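Local coordinates for protein RNase NGR3 (Nicotiana glutinosa, PDB 1VD1) that probably cleaves RNA as an endonuclease of the ribonuclease T2 family, and holds adenosine monophosphate in two neighbouring pockets, at residues F11-Q16 / H43-N48; A19-T24 / Q172-Y177; P31-P36 / M76-P81. One frame throughout, in Å; residues are numbered along the deposited sequence.

Contact 1: F11-Q16 / H43-N48; sequences FYFVQQ and HGLWPN. With AMP (adenosine monophosphate), chain B; AMP (adenosine monophosphate), chain C.
V14 and W46 meet on one side of the paired strands: V14 CG2 sits over the W46 six-membered ring, 3.7 Å from its centroid, a CH-pi contact, while AMP of chain B covers the opposite face of the indole. With V14 CG1 anti to the backbone N (chi1 -168°), CG2 is the methyl left to meet the ring. On the other side of the sheet, F11 packs CD2 against L45 CG at 3.5 Å and CE2 against P47 CG at 3.6 Å. The strands run antiparallel in the central sheet of the RNase T2 fold; Y12 and W46 exchange both backbone hydrogen bonds, and V14 N hydrogen-bonds to G44 O. H43 and G44 both face V14 in a classic beta bulge, so V14 O accepts from H43 N at 2.8 Å and from G44 N at 3.2 Å. A side chain on G44 would collide with W46 NE1, which hydrogen-bonds to E97. At the polar edge, H43, a predicted active-site residue, has ND1 hydrogen-bonded to Q175, while its NE2 lies 3.3 Å from O3P of AMP chain B. N48 OD1 accepts from N6 of the same AMP at 2.7 Å, through a bent bond (135° at the hydrogen).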
loop_
_atom_site.group_PDB
_atom_site.type_symbol
_atom_site.label_atom_id
_atom_site.label_comp_id
_atom_site.label_asym_id
_atom_site.label_seq_id
_atom_site.Cartn_x
_atom_site.Cartn_y
_atom_site.Cartn_z
ATOM N N PHE A 11 0.816 -2.595 -12.872
ATOM C CA PHE A 11 1.328 -2.385 -11.513
ATOM C C PHE A 11 0.288 -2.754 -10.467
ATOM O O PHE A 11 -0.898 -2.508 -10.642
ATOM C CB PHE A 11 1.624 -0.908 -11.189
ATOM C CG PHE A 11 2.809 -0.317 -11.883
ATOM C CD1 PHE A 11 2.658 0.355 -13.095
ATOM C CD2 PHE A 11 4.059 -0.316 -11.265
ATOM C CE1 PHE A 11 3.733 1.032 -13.674
ATOM C CE2 PHE A 11 5.138 0.358 -11.836
ATOM C CZ PHE A 11 4.973 1.038 -13.046
ATOM N N TYR A 12 0.739 -3.333 -9.365
ATOM C CA TYR A 12 -0.157 -3.546 -8.250
ATOM C C TYR A 12 0.233 -2.322 -7.416
ATOM O O TYR A 12 1.427 -2.095 -7.191
ATOM C CB TYR A 12 0.210 -4.793 -7.451
ATOM C CG TYR A 12 -0.517 -6.035 -7.874
ATOM C CD1 TYR A 12 0.175 -7.233 -8.048
ATOM C CD2 TYR A 12 -1.895 -6.021 -8.094
ATOM C CE1 TYR A 12 -0.490 -8.389 -8.438
ATOM C CE2 TYR A 12 -2.569 -7.171 -8.480
ATOM C CZ TYR A 12 -1.854 -8.350 -8.651
ATOM O OH TYR A 12 -2.498 -9.493 -9.046
ATOM N N PHE A 13 -0.742 -1.504 -7.028
ATOM C CA PHE A 13 -0.465 -0.366 -6.153
ATOM C C PHE A 13 -0.992 -0.873 -4.827
ATOM O O PHE A 13 -2.194 -1.115 -4.664
ATOM C CB PHE A 13 -1.206 0.906 -6.584
ATOM C CG PHE A 13 -1.002 2.062 -5.639
ATOM C CD1 PHE A 13 0.282 2.419 -5.222
ATOM C CD2 PHE A 13 -2.092 2.773 -5.143
ATOM C CE1 PHE A 13 0.473 3.472 -4.319
ATOM C CE2 PHE A 13 -1.914 3.821 -4.243
ATOM C CZ PHE A 13 -0.622 4.171 -3.829
ATOM N N VAL A 14 -0.084 -1.074 -3.884
ATOM C CA VAL A 14 -0.444 -1.640 -2.599
ATOM C C VAL A 14 -0.378 -0.656 -1.445
ATOM O O VAL A 14 0.659 -0.044 -1.190
ATOM C CB VAL A 14 0.466 -2.851 -2.295
ATOM C CG1 VAL A 14 -0.059 -3.635 -1.106
ATOM C CG2 VAL A 14 0.545 -3.744 -3.539
ATOM N N GLN A 15 -1.512 -0.493 -0.772
ATOM C CA GLN A 15 -1.596 0.384 0.383
ATOM C C GLN A 15 -1.811 -0.490 1.604
ATOM O O GLN A 15 -2.245 -1.635 1.499
ATOM C CB GLN A 15 -2.741 1.376 0.228
ATOM C CG GLN A 15 -2.548 2.290 -0.967
ATOM C CD GLN A 15 -3.690 3.261 -1.138
ATOM O OE1 GLN A 15 -3.853 4.201 -0.350
ATOM N NE2 GLN A 15 -4.495 3.037 -2.164
ATOM N N GLN A 16 -1.523 0.061 2.771
ATOM C CA GLN A 16 -1.642 -0.696 3.999
ATOM C C GLN A 16 -2.354 0.125 5.063
ATOM O O GLN A 16 -2.398 1.354 4.989
ATOM C CB GLN A 16 -0.230 -1.063 4.451
ATOM C CG GLN A 16 -0.095 -1.772 5.782
ATOM C CD GLN A 16 1.350 -2.112 6.069
ATOM O OE1 GLN A 16 1.934 -2.985 5.423
ATOM N NE2 GLN A 16 1.949 -1.404 7.025
ATOM N N HIS A 43 2.616 0.896 0.614
ATOM C CA HIS A 43 3.554 -0.179 0.883
ATOM C C HIS A 43 4.442 -0.185 -0.356
ATOM O O HIS A 43 5.665 -0.064 -0.258
ATOM C CB HIS A 43 2.873 -1.538 1.050
ATOM C CG HIS A 43 3.838 -2.651 1.331
ATOM N ND1 HIS A 43 3.441 -3.887 1.789
ATOM C CD2 HIS A 43 5.185 -2.716 1.193
ATOM C CE1 HIS A 43 4.498 -4.668 1.920
ATOM N NE2 HIS A 43 5.570 -3.982 1.565
ATOM N N GLY A 44 3.826 -0.293 -1.532
ATOM C CA GLY A 44 4.621 -0.284 -2.743
ATOM C C GLY A 44 3.861 -0.160 -4.046
ATOM O O GLY A 44 2.630 -0.224 -4.084
ATOM N N LEU A 45 4.622 0.053 -5.112
ATOM C CA LEU A 45 4.093 0.170 -6.471
ATOM C C LEU A 45 4.893 -0.912 -7.185
ATOM O O LEU A 45 6.079 -0.732 -7.477
ATOM C CB LEU A 45 4.407 1.553 -7.040
ATOM C CG LEU A 45 3.928 1.846 -8.463
ATOM C CD1 LEU A 45 2.433 1.566 -8.574
ATOM C CD2 LEU A 45 4.241 3.304 -8.819
ATOM N N TRP A 46 4.241 -2.037 -7.456
ATOM C CA TRP A 46 4.927 -3.179 -8.043
ATOM C C TRP A 46 4.643 -3.613 -9.474
ATOM O O TRP A 46 3.527 -4.011 -9.798
ATOM C CB TRP A 46 4.699 -4.419 -7.169
ATOM C CG TRP A 46 4.881 -4.232 -5.692
ATOM C CD1 TRP A 46 5.752 -3.390 -5.064
ATOM C CD2 TRP A 46 4.213 -4.966 -4.656
ATOM N NE1 TRP A 46 5.674 -3.561 -3.699
ATOM C CE2 TRP A 46 4.735 -4.520 -3.424
ATOM C CE3 TRP A 46 3.225 -5.959 -4.654
ATOM C CZ2 TRP A 46 4.300 -5.032 -2.198
ATOM C CZ3 TRP A 46 2.792 -6.472 -3.430
ATOM C CH2 TRP A 46 3.330 -6.005 -2.223
ATOM N N PRO A 47 5.658 -3.542 -10.346
ATOM C CA PRO A 47 5.490 -3.968 -11.739
ATOM C C PRO A 47 5.126 -5.454 -11.630
ATOM O O PRO A 47 5.653 -6.157 -10.765
ATOM C CB PRO A 47 6.876 -3.741 -12.323
ATOM C CG PRO A 47 7.297 -2.472 -11.620
ATOM C CD PRO A 47 6.908 -2.780 -10.180
ATOM N N ASN A 48 4.234 -5.926 -12.490
ATOM C CA ASN A 48 3.777 -7.307 -12.414
ATOM C C ASN A 48 3.439 -7.850 -13.805
ATOM O O ASN A 48 3.235 -7.082 -14.752
ATOM C CB ASN A 48 2.514 -7.347 -11.536
ATOM C CG ASN A 48 2.372 -8.631 -10.742
ATOM O OD1 ASN A 48 2.899 -8.749 -9.643
ATOM N ND2 ASN A 48 1.644 -9.603 -11.299
HETATM P P AMP B . 8.223 -6.327 -0.917
HETATM O O1P AMP B . 9.387 -6.345 -0.013
HETATM O O2P AMP B . 8.542 -6.831 -2.291
HETATM O O3P AMP B . 7.546 -4.954 -0.952
HETATM O "O5'" AMP B . 7.205 -7.389 -0.210
HETATM C "C5'" AMP B . 5.858 -7.543 -0.694
HETATM C "C4'" AMP B . 5.383 -8.965 -0.300
HETATM O "O4'" AMP B . 4.458 -9.433 -1.342
HETATM C "C3'" AMP B . 6.625 -10.089 -0.194
HETATM O "O3'" AMP B . 6.239 -10.984 0.961
HETATM C "C2'" AMP B . 6.535 -10.771 -1.649
HETATM O "O2'" AMP B . 6.619 -12.185 -1.641
HETATM C "C1'" AMP B . 5.086 -10.348 -2.261
HETATM N N9 AMP B . 5.223 -9.651 -3.567
HETATM C C8 AMP B . 6.281 -8.835 -4.024
HETATM N N7 AMP B . 6.150 -8.278 -5.245
HETATM C C5 AMP B . 4.910 -8.815 -5.592
HETATM C C6 AMP B . 4.140 -8.650 -6.768
HETATM N N6 AMP B . 4.645 -7.845 -7.772
HETATM N N1 AMP B . 2.917 -9.341 -6.803
HETATM C C2 AMP B . 2.477 -10.120 -5.784
HETATM N N3 AMP B . 3.159 -10.347 -4.636
HETATM C C4 AMP B . 4.338 -9.661 -4.595
HETATM P P AMP C . 3.981 -8.632 4.592
HETATM O O1P AMP C . 3.306 -9.836 4.088
HETATM O O2P AMP C . 4.067 -8.597 6.082
HETATM O O3P AMP C . 3.361 -7.350 4.029
HETATM O "O5'" AMP C . 5.510 -8.783 4.007
HETATM C "C5'" AMP C . 6.232 -7.599 3.546
HETATM C "C4'" AMP C . 7.576 -7.508 4.331
HETATM O "O4'" AMP C . 7.897 -6.076 4.500
HETATM C "C3'" AMP C . 7.524 -8.189 5.866
HETATM O "O3'" AMP C . 8.900 -8.785 6.076
HETATM C "C2'" AMP C . 7.206 -6.882 6.737
HETATM O "O2'" AMP C . 7.814 -6.857 8.017
HETATM C "C1'" AMP C . 7.779 -5.642 5.867
HETATM N N9 AMP C . 6.851 -4.490 5.914
HETATM C C8 AMP C . 5.497 -4.435 5.527
HETATM N N7 AMP C . 4.823 -3.302 5.814
HETATM C C5 AMP C . 5.875 -2.554 6.349
HETATM C C6 AMP C . 5.896 -1.241 6.886
HETATM N N6 AMP C . 4.724 -0.516 6.920
HETATM N N1 AMP C . 7.140 -0.792 7.344
HETATM C C2 AMP C . 8.276 -1.515 7.230
HETATM N N3 AMP C . 8.348 -2.770 6.739
HETATM C C4 AMP C . 7.125 -3.238 6.356
#

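Contact 2: A19-T24 / Q172-Y177. With AMP (adenosine monophosphate), chain C.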
loop_
_atom_site.group_PDB
_atom_site.type_symbol
_atom_site.label_atom_id
_atom_site.label_comp_id
_atom_site.label_asym_id
_atom_site.label_seq_id
_atom_site.Cartn_x
_atom_site.Cartn_y
_atom_site.Cartn_z
ATOM N N ALA A 19 -2.504 0.568 11.407
ATOM C CA ALA A 19 -2.992 -0.043 12.634
ATOM C C ALA A 19 -2.966 -1.569 12.600
ATOM O O ALA A 19 -2.740 -2.215 13.626
ATOM C CB ALA A 19 -4.402 0.456 12.929
ATOM N N SER A 20 -3.188 -2.143 11.421
ATOM C CA SER A 20 -3.202 -3.595 11.278
ATOM C C SER A 20 -1.822 -4.220 11.198
ATOM O O SER A 20 -1.683 -5.443 11.261
ATOM C CB SER A 20 -4.029 -3.995 10.055
ATOM O OG SER A 20 -5.380 -3.620 10.247
ATOM N N TYR A 21 -0.798 -3.384 11.048
ATOM C CA TYR A 21 0.572 -3.874 11.004
ATOM C C TYR A 21 1.105 -3.780 12.430
ATOM O O TYR A 21 2.046 -4.477 12.805
ATOM C CB TYR A 21 1.442 -2.999 10.089
ATOM C CG TYR A 21 2.892 -3.434 10.021
ATOM C CD1 TYR A 21 3.303 -4.426 9.132
ATOM C CD2 TYR A 21 3.849 -2.875 10.872
ATOM C CE1 TYR A 21 4.629 -4.851 9.086
ATOM C CE2 TYR A 21 5.180 -3.292 10.837
ATOM C CZ TYR A 21 5.562 -4.279 9.940
ATOM O OH TYR A 21 6.877 -4.685 9.879
ATOM N N CYS A 22 0.480 -2.919 13.228
ATOM C CA CYS A 22 0.918 -2.695 14.602
ATOM C C CYS A 22 0.139 -3.374 15.722
ATOM O O CYS A 22 0.406 -3.126 16.898
ATOM C CB CYS A 22 0.986 -1.190 14.863
ATOM S SG CYS A 22 2.319 -0.435 13.887
ATOM N N ASP A 23 -0.808 -4.238 15.380
ATOM C CA ASP A 23 -1.573 -4.918 16.417
ATOM C C ASP A 23 -1.464 -6.435 16.308
ATOM O O ASP A 23 -2.339 -7.172 16.766
ATOM C CB ASP A 23 -3.038 -4.474 16.371
ATOM C CG ASP A 23 -3.766 -4.968 15.135
ATOM O OD1 ASP A 23 -3.106 -5.465 14.194
ATOM O OD2 ASP A 23 -5.009 -4.843 15.113
ATOM N N THR A 24 -0.371 -6.891 15.708
ATOM C CA THR A 24 -0.117 -8.315 15.537
ATOM C C THR A 24 1.039 -8.708 16.449
ATOM O O THR A 24 1.489 -7.907 17.270
ATOM C CB THR A 24 0.270 -8.640 14.080
ATOM O OG1 THR A 24 1.543 -8.052 13.780
ATOM C CG2 THR A 24 -0.768 -8.087 13.119
ATOM N N GLN A 172 -8.758 -8.664 10.211
ATOM C CA GLN A 172 -8.810 -7.234 9.938
ATOM C C GLN A 172 -8.288 -6.881 8.553
ATOM O O GLN A 172 -7.508 -7.634 7.963
ATOM C CB GLN A 172 -7.963 -6.498 10.976
ATOM C CG GLN A 172 -6.501 -6.949 10.949
ATOM C CD GLN A 172 -5.666 -6.401 12.095
ATOM O OE1 GLN A 172 -4.452 -6.612 12.145
ATOM N NE2 GLN A 172 -6.307 -5.705 13.019
ATOM N N ILE A 173 -8.721 -5.728 8.046
ATOM C CA ILE A 173 -8.262 -5.244 6.747
ATOM C C ILE A 173 -6.807 -4.825 6.939
ATOM O O ILE A 173 -6.499 -3.982 7.780
ATOM C CB ILE A 173 -9.098 -4.037 6.255
ATOM C CG1 ILE A 173 -8.536 -3.540 4.920
ATOM C CG2 ILE A 173 -9.094 -2.916 7.300
ATOM C CD1 ILE A 173 -9.381 -2.480 4.239
ATOM N N TYR A 174 -5.911 -5.424 6.162
ATOM C CA TYR A 174 -4.486 -5.137 6.288
ATOM C C TYR A 174 -3.942 -4.370 5.094
ATOM O O TYR A 174 -3.342 -3.307 5.256
ATOM C CB TYR A 174 -3.734 -6.454 6.480
ATOM C CG TYR A 174 -2.227 -6.346 6.437
ATOM C CD1 TYR A 174 -1.548 -5.385 7.191
ATOM C CD2 TYR A 174 -1.475 -7.218 5.648
ATOM C CE1 TYR A 174 -0.153 -5.300 7.154
ATOM C CE2 TYR A 174 -0.091 -7.140 5.606
ATOM C CZ TYR A 174 0.564 -6.182 6.358
ATOM O OH TYR A 174 1.938 -6.113 6.307
ATOM N N GLN A 175 -4.138 -4.904 3.892
ATOM C CA GLN A 175 -3.673 -4.210 2.698
ATOM C C GLN A 175 -4.720 -4.144 1.594
ATOM O O GLN A 175 -5.595 -5.009 1.488
ATOM C CB GLN A 175 -2.380 -4.844 2.179
ATOM C CG GLN A 175 -1.218 -4.568 3.121
ATOM C CD GLN A 175 0.124 -4.941 2.543
ATOM O OE1 GLN A 175 1.104 -4.219 2.726
ATOM N NE2 GLN A 175 0.184 -6.072 1.846
ATOM N N VAL A 176 -4.628 -3.097 0.781
ATOM C CA VAL A 176 -5.564 -2.884 -0.314
ATOM C C VAL A 176 -4.804 -2.809 -1.632
ATOM O O VAL A 176 -3.908 -1.980 -1.803
ATOM C CB VAL A 176 -6.371 -1.579 -0.101
ATOM C CG1 VAL A 176 -7.304 -1.329 -1.284
ATOM C CG2 VAL A 176 -7.161 -1.680 1.193
ATOM N N TYR A 177 -5.172 -3.688 -2.559
ATOM C CA TYR A 177 -4.526 -3.752 -3.858
ATOM C C TYR A 177 -5.390 -3.149 -4.949
ATOM O O TYR A 177 -6.563 -3.488 -5.081
ATOM C CB TYR A 177 -4.229 -5.204 -4.261
ATOM C CG TYR A 177 -3.182 -5.899 -3.428
ATOM C CD1 TYR A 177 -3.408 -6.180 -2.087
ATOM C CD2 TYR A 177 -1.979 -6.313 -3.996
ATOM C CE1 TYR A 177 -2.468 -6.861 -1.326
ATOM C CE2 TYR A 177 -1.028 -6.994 -3.243
ATOM C CZ TYR A 177 -1.282 -7.266 -1.908
ATOM O OH TYR A 177 -0.355 -7.956 -1.151
HETATM P P AMP C . 3.981 -8.632 4.592
HETATM O O1P AMP C . 3.306 -9.836 4.088
HETATM O O2P AMP C . 4.067 -8.597 6.082
HETATM O O3P AMP C . 3.361 -7.350 4.029
HETATM O "O5'" AMP C . 5.510 -8.783 4.007
HETATM C "C5'" AMP C . 6.232 -7.599 3.546
HETATM C "C4'" AMP C . 7.576 -7.508 4.331
HETATM O "O4'" AMP C . 7.897 -6.076 4.500
HETATM C "C3'" AMP C . 7.524 -8.189 5.866
HETATM O "O3'" AMP C . 8.900 -8.785 6.076
HETATM C "C2'" AMP C . 7.206 -6.882 6.737
HETATM O "O2'" AMP C . 7.814 -6.857 8.017
HETATM C "C1'" AMP C . 7.779 -5.642 5.867
HETATM N N9 AMP C . 6.851 -4.490 5.914
HETATM C C8 AMP C . 5.497 -4.435 5.527
HETATM N N7 AMP C . 4.823 -3.302 5.814
HETATM C C5 AMP C . 5.875 -2.554 6.349
HETATM C C6 AMP C . 5.896 -1.241 6.886
HETATM N N6 AMP C . 4.724 -0.516 6.920
HETATM N N1 AMP C . 7.140 -0.792 7.344
HETATM C C2 AMP C . 8.276 -1.515 7.230
HETATM N N3 AMP C . 8.348 -2.770 6.739
HETATM C C4 AMP C . 7.125 -3.238 6.356
#
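Q172 and D23 come from opposite directions, their flat groups within 8° of coplanar: Q172 NE2 donates to the syn lone pair of D23 OD2 at 2.6 Å, almost straight (175°). Q172 belongs to strand 171-181 of the RNase T2 sheet, and D23 to the turn just after the short helix 18-21, so the bond ties that turn to the sheet. Q172 CG lies between the backbone N and the carbonyl carbon (chi1 60°), and from there the chain runs extended to D23. NE2 and OE1 of Q172 also have weak hydrogen bonds to E204 and N164. Beside this pair, S20 OG donates to I173 O at 2.7 Å, tilted out of the carbonyl plane. Farther along, two tyrosines lie side by side, pointing the same way into the nucleotide pocket. Y174 OH donates to O3P of AMP chain C at 3.0 Å, and Y21 OH shares a hydrogen bond with O2' of that AMP, also at 3.0 Å. One face of the Y21 ring lies against the adenine, while Y174 OH comes up to its edge. Y174 and Q175 both face E162 in a classic beta bulge. Q175 CG covers one face of the Y174 ring; S20 CB comes to its edge, 4.0 Å from Y174 CD1, and Y21 CB approaches Y174 CE1 at 4.1 Å.

Contact 3: P31-P36 / M76-P81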
loop_
_atom_site.group_PDB
_atom_site.type_symbol
_atom_site.label_atom_id
_atom_site.label_comp_id
_atom_site.label_asym_id
_atom_site.label_seq_id
_atom_site.Cartn_x
_atom_site.Cartn_y
_atom_site.Cartn_z
ATOM N N PRO A 31 7.993 5.617 13.016
ATOM C CA PRO A 31 9.127 6.276 12.359
ATOM C C PRO A 31 9.748 7.348 13.248
ATOM O O PRO A 31 9.101 7.856 14.162
ATOM C CB PRO A 31 8.497 6.875 11.105
ATOM C CG PRO A 31 7.392 5.908 10.793
ATOM C CD PRO A 31 6.795 5.658 12.158
ATOM N N THR A 32 11.001 7.692 12.975
ATOM C CA THR A 32 11.685 8.714 13.758
ATOM C C THR A 32 10.959 10.057 13.687
ATOM O O THR A 32 11.307 10.995 14.408
ATOM C CB THR A 32 13.135 8.908 13.278
ATOM O OG1 THR A 32 13.143 9.182 11.873
ATOM C CG2 THR A 32 13.957 7.663 13.560
ATOM N N THR A 33 9.949 10.147 12.827
ATOM C CA THR A 33 9.179 11.380 12.674
ATOM C C THR A 33 7.916 11.386 13.529
ATOM O O THR A 33 7.107 12.312 13.449
ATOM C CB THR A 33 8.773 11.616 11.201
ATOM O OG1 THR A 33 7.961 10.526 10.741
ATOM C CG2 THR A 33 10.011 11.733 10.322
ATOM N N GLY A 34 7.746 10.352 14.346
ATOM C CA GLY A 34 6.578 10.277 15.204
ATOM C C GLY A 34 5.511 9.323 14.704
ATOM O O GLY A 34 5.657 8.708 13.648
ATOM N N LYS A 35 4.435 9.198 15.475
ATOM C CA LYS A 35 3.323 8.323 15.121
ATOM C C LYS A 35 2.765 8.709 13.755
ATOM O O LYS A 35 2.499 9.882 13.496
ATOM C CB LYS A 35 2.224 8.427 16.181
ATOM C CG LYS A 35 0.984 7.605 15.889
ATOM C CD LYS A 35 -0.068 7.814 16.966
ATOM C CE LYS A 35 -1.329 7.023 16.663
ATOM N NZ LYS A 35 -2.351 7.192 17.730
ATOM N N PRO A 36 2.591 7.723 12.858
ATOM C CA PRO A 36 2.062 7.967 11.512
ATOM C C PRO A 36 0.610 8.437 11.540
ATOM O O PRO A 36 -0.082 8.281 12.547
ATOM C CB PRO A 36 2.201 6.602 10.832
ATOM C CG PRO A 36 3.353 5.979 11.548
ATOM C CD PRO A 36 3.057 6.333 12.983
ATOM N N MET A 76 6.676 11.625 2.157
ATOM C CA MET A 76 6.841 10.178 2.213
ATOM C C MET A 76 6.982 9.654 3.643
ATOM O O MET A 76 6.560 8.538 3.952
ATOM C CB MET A 76 8.052 9.768 1.383
ATOM C CG MET A 76 7.889 10.054 -0.105
ATOM S SD MET A 76 9.426 9.881 -1.008
ATOM C CE MET A 76 9.884 8.202 -0.559
ATOM N N GLU A 77 7.581 10.448 4.526
ATOM C CA GLU A 77 7.738 10.003 5.904
ATOM C C GLU A 77 6.356 9.835 6.516
ATOM O O GLU A 77 6.166 9.059 7.449
ATOM C CB GLU A 77 8.538 11.027 6.719
ATOM C CG GLU A 77 9.918 11.316 6.158
ATOM C CD GLU A 77 10.682 12.334 6.980
ATOM O OE1 GLU A 77 10.081 13.363 7.354
ATOM O OE2 GLU A 77 11.881 12.106 7.239
ATOM N N LYS A 78 5.390 10.566 5.978
ATOM C CA LYS A 78 4.028 10.514 6.489
ATOM C C LYS A 78 3.114 9.564 5.722
ATOM O O LYS A 78 2.252 8.924 6.318
ATOM C CB LYS A 78 3.418 11.916 6.485
ATOM C CG LYS A 78 4.078 12.872 7.468
ATOM C CD LYS A 78 3.965 12.341 8.895
ATOM C CE LYS A 78 4.747 13.201 9.877
ATOM N NZ LYS A 78 4.661 12.661 11.264
ATOM N N ASN A 79 3.305 9.478 4.410
ATOM C CA ASN A 79 2.463 8.620 3.574
ATOM C C ASN A 79 3.066 7.255 3.224
ATOM O O ASN A 79 2.350 6.360 2.765
ATOM C CB ASN A 79 2.081 9.356 2.281
ATOM C CG ASN A 79 1.329 10.661 2.543
ATOM O OD1 ASN A 79 0.513 10.747 3.461
ATOM N ND2 ASN A 79 1.590 11.672 1.723
ATOM N N TRP A 80 4.369 7.091 3.446
ATOM C CA TRP A 80 5.051 5.830 3.141
ATOM C C TRP A 80 6.009 5.508 4.278
ATOM O O TRP A 80 7.187 5.209 4.052
ATOM C CB TRP A 80 5.849 5.974 1.844
ATOM C CG TRP A 80 6.202 4.680 1.158
ATOM C CD1 TRP A 80 6.417 3.464 1.740
ATOM C CD2 TRP A 80 6.401 4.492 -0.244
ATOM N NE1 TRP A 80 6.734 2.526 0.783
ATOM C CE2 TRP A 80 6.732 3.134 -0.445
ATOM C CE3 TRP A 80 6.331 5.342 -1.356
ATOM C CZ2 TRP A 80 6.992 2.604 -1.714
ATOM C CZ3 TRP A 80 6.590 4.814 -2.615
ATOM C CH2 TRP A 80 6.916 3.460 -2.782
ATOM N N PRO A 81 5.517 5.556 5.522
ATOM C CA PRO A 81 6.368 5.271 6.677
ATOM C C PRO A 81 6.815 3.821 6.802
ATOM O O PRO A 81 6.180 2.910 6.271
ATOM C CB PRO A 81 5.482 5.672 7.849
ATOM C CG PRO A 81 4.127 5.212 7.369
ATOM C CD PRO A 81 4.117 5.754 5.947
#
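K78 NZ reaches T33 O in a weak hydrogen bond of 3.3 Å, which is the one hydrogen bond joining P31-P36 to M76-P81. A bend at chi2 (-60°) swings the otherwise extended lysine chain from the helix across to the loop, and D37 lies against it too. The carbonyl it meets belongs to a type I turn, closed by G34 N hydrogen-bonding to P31 O at 2.8 Å; at phi 103° a CB on G34 would jam against the carbonyl O of T33. Next to the lysine, T33 lays its methyl CG2 on the E77 side chain, 3.4 Å from E77 OE1 and 4.0 Å from E77 CB. A serine in place of T33 would probably open a gap beside the E77 carboxylate, where the methyl was, and leave that group freer to turn. Deeper in, P31 and P81 lie side by side with P31 CG 3.5 Å from P81 CB, and P36 CB adds a looser contact at 4.2 Å to P81 CG. The loop thus packs on the end of helix 73-79, whose next residue, W80, leaves helical geometry and carries its ring in among helices 91-102 and 109-123 and strand 41-48.

Contact 1 is the buried core, two sheet strands joined by backbone hydrogen bonds and apolar side chains; contact 2, also buried, adds strand 171-181, the neighbour of strand 10-16, but meets a short helix and turn through side-chain hydrogen bonds. Contact 3 lies nearer the surface, where a loop and a helix end meet through prolines and one weak lysine bond. Contacts 1 and 2 touch directly, Q15 O with V176 N, and both reach AMP of chain C, whereas AMP of chain B is met by contact 1. Contact 3 reaches contact 1 through W80, beside H43 and G44, and stays about 7 Å, between nearest atoms, from contact 2.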